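Local coordinates for transcriptional regulator, LysR family (Vibrio cholerae, PDB 3T1B), which probably binds specific DNA sites as a LysR-type transcription factor and activates virulence genes in Vibrio cholerae, at residues 95-100 and 124-129. The protein carries 1 engineered substitution. Residues are numbered along the deposited sequence; the frame is centred on the assembly and turned at random.
Engineered in segment 95-100: Glu-100 (natural residue Asn).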
loop_
_atom_site.group_PDB
_atom_site.type_symbol
_atom_site.label_atom_id
_atom_site.label_comp_id
_atom_site.label_asym_id
_atom_site.label_seq_id
_atom_site.Cartn_x
_atom_site.Cartn_y
_atom_site.Cartn_z
ATOM N N ILE A 95 1.230 21.037 -2.825
ATOM C CA ILE A 95 2.065 20.850 -4.008
ATOM C C ILE A 95 3.423 20.240 -3.665
ATOM O O ILE A 95 4.077 20.651 -2.707
ATOM C CB ILE A 95 2.283 22.178 -4.749
ATOM C CG1 ILE A 95 0.946 22.748 -5.219
ATOM C CG2 ILE A 95 3.212 21.977 -5.936
ATOM C CD1 ILE A 95 1.066 24.088 -5.902
ATOM N N SER A 96 3.838 19.255 -4.455
ATOM C CA SER A 96 5.131 18.605 -4.269
ATOM C C SER A 96 6.039 18.901 -5.455
ATOM O O SER A 96 5.616 18.806 -6.606
ATOM C CB SER A 96 4.952 17.096 -4.107
ATOM O OG SER A 96 6.204 16.435 -4.027
ATOM N N ALA A 97 7.287 19.260 -5.169
ATOM C CA ALA A 97 8.235 19.643 -6.209
ATOM C C ALA A 97 9.644 19.131 -5.900
ATOM O O ALA A 97 9.944 18.786 -4.758
ATOM C CB ALA A 97 8.237 21.155 -6.381
ATOM N N PRO A 98 10.515 19.079 -6.923
ATOM C CA PRO A 98 11.888 18.576 -6.779
ATOM C C PRO A 98 12.746 19.467 -5.883
ATOM O O PRO A 98 12.585 20.688 -5.893
ATOM C CB PRO A 98 12.423 18.599 -8.215
ATOM C CG PRO A 98 11.205 18.587 -9.080
ATOM C CD PRO A 98 10.200 19.395 -8.326
ATOM N N SER A 99 13.654 18.853 -5.131
ATOM C CA SER A 99 14.469 19.568 -4.151
ATOM C C SER A 99 15.240 20.752 -4.733
ATOM O O SER A 99 15.058 21.891 -4.305
ATOM C CB SER A 99 15.450 18.605 -3.471
ATOM O OG SER A 99 14.764 17.636 -2.693
ATOM N N GLU A 100 16.100 20.478 -5.709
ATOM C CA GLU A 100 17.055 21.473 -6.192
ATOM C C GLU A 100 16.498 22.424 -7.252
ATOM O O GLU A 100 16.937 23.569 -7.354
ATOM C CB GLU A 100 18.298 20.777 -6.747
ATOM C CG GLU A 100 18.754 19.580 -5.937
ATOM C CD GLU A 100 19.188 19.950 -4.532
ATOM O OE1 GLU A 100 20.002 20.885 -4.383
ATOM O OE2 GLU A 100 18.716 19.300 -3.575
ATOM N N LEU A 124 3.841 23.801 0.081
ATOM C CA LEU A 124 4.839 23.237 -0.820
ATOM C C LEU A 124 5.837 22.338 -0.092
ATOM O O LEU A 124 6.437 22.736 0.907
ATOM C CB LEU A 124 5.579 24.362 -1.550
ATOM C CG LEU A 124 6.678 23.973 -2.544
ATOM C CD1 LEU A 124 6.098 23.231 -3.742
ATOM C CD2 LEU A 124 7.432 25.211 -2.993
ATOM N N MET A 125 6.013 21.126 -0.606
ATOM C CA MET A 125 6.971 20.181 -0.040
ATOM C C MET A 125 7.958 19.711 -1.106
ATOM O O MET A 125 7.553 19.303 -2.193
ATOM C CB MET A 125 6.244 18.980 0.570
ATOM C CG MET A 125 7.172 17.894 1.106
ATOM S SD MET A 125 8.086 18.454 2.556
ATOM C CE MET A 125 9.452 17.297 2.583
ATOM N N MET A 126 9.251 19.771 -0.795
ATOM C CA MET A 126 10.289 19.333 -1.731
ATOM C C MET A 126 10.910 17.996 -1.324
ATOM O O MET A 126 11.160 17.752 -0.144
ATOM C CB MET A 126 11.385 20.397 -1.865
ATOM C CG MET A 126 11.225 21.319 -3.065
ATOM S SD MET A 126 10.481 22.909 -2.661
ATOM C CE MET A 126 11.698 23.568 -1.525
ATOM N N SER A 127 11.159 17.135 -2.308
ATOM C CA SER A 127 11.749 15.825 -2.052
ATOM C C SER A 127 12.633 15.371 -3.212
ATOM O O SER A 127 12.491 15.854 -4.336
ATOM C CB SER A 127 10.658 14.783 -1.775
ATOM O OG SER A 127 9.709 14.729 -2.826
ATOM N N ASN A 128 13.543 14.444 -2.924
ATOM C CA ASN A 128 14.442 13.887 -3.933
ATOM C C ASN A 128 13.867 12.654 -4.621
ATOM O O ASN A 128 14.167 12.381 -5.783
ATOM C CB ASN A 128 15.795 13.534 -3.306
ATOM C CG ASN A 128 16.822 14.632 -3.484
ATOM O OD1 ASN A 128 16.667 15.506 -4.337
ATOM N ND2 ASN A 128 17.885 14.589 -2.686
ATOM N N GLN A 129 13.039 11.913 -3.894
ATOM C CA GLN A 129 12.520 10.642 -4.379
ATOM C C GLN A 129 11.044 10.749 -4.748
ATOM O O GLN A 129 10.168 10.616 -3.892
ATOM C CB GLN A 129 12.736 9.561 -3.319
ATOM C CG GLN A 129 14.194 9.415 -2.904
ATOM C CD GLN A 129 14.357 9.001 -1.457
ATOM O OE1 GLN A 129 14.552 9.840 -0.579
ATOM N NE2 GLN A 129 14.287 7.701 -1.202
#
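In the beta-alpha-beta crossover of strand 91-98, helix 102-116 and strand 120-127, part of the LysR substrate-binding domain, the two parallel strands meet where Ile-95, Ser-96 and Ala-97 pair with Leu-124, Met-125 and Met-126. Their short segments are twisted by 33° at an axis distance of 4.7 Å. Met-125 is held through both its backbone groups: its N gives a hydrogen bond to Ile-95 O (2.9 Å), and its O accepts one from Ala-97 N (3.0 Å). Ala-97 O in turn accepts a hydrogen bond from Ser-127 N (3.2 Å). The ladder frays beyond Pro-98, where Ser-99 N makes a weak hydrogen bond to Ser-127 O. With CG anti to the backbone N (chi1 180°) and chi2 near +66°, Leu-124 brings its CD1 branch to 3.8 Å from Ile-95 CG2, while the same methyl also meets Ala-97 CB. Met-126, on this same face, sets CG against the carbonyl oxygens of Ala-97 and Pro-98, and its chain bends from there. Ser-96 and Met-125 point to the opposite face. At the C-terminal ends, the hydroxyl of Ser-99 gives a weak hydrogen bond to Asn-128 OD1 (3.3 Å), joining the residues that follow the two strands, side chain to side chain. The engineered Glu-100 follows, its OE1 bonded to the backbone N of Asn-221. Helix 102-116 covers the face of Ala-97 and Met-126 with Thr-102 and Met-106, and Thr-102 OG1 also hydrogen-bonds Pro-98 O, while Trp-138 packs against Ser-96 and Met-125 on the other face. Strand 140-144 flanks strand 91-98 in parallel, while beyond strand 120-127 a strand of the second subunit pairs in parallel at Leu-124, carrying the sheet across the subunit interface.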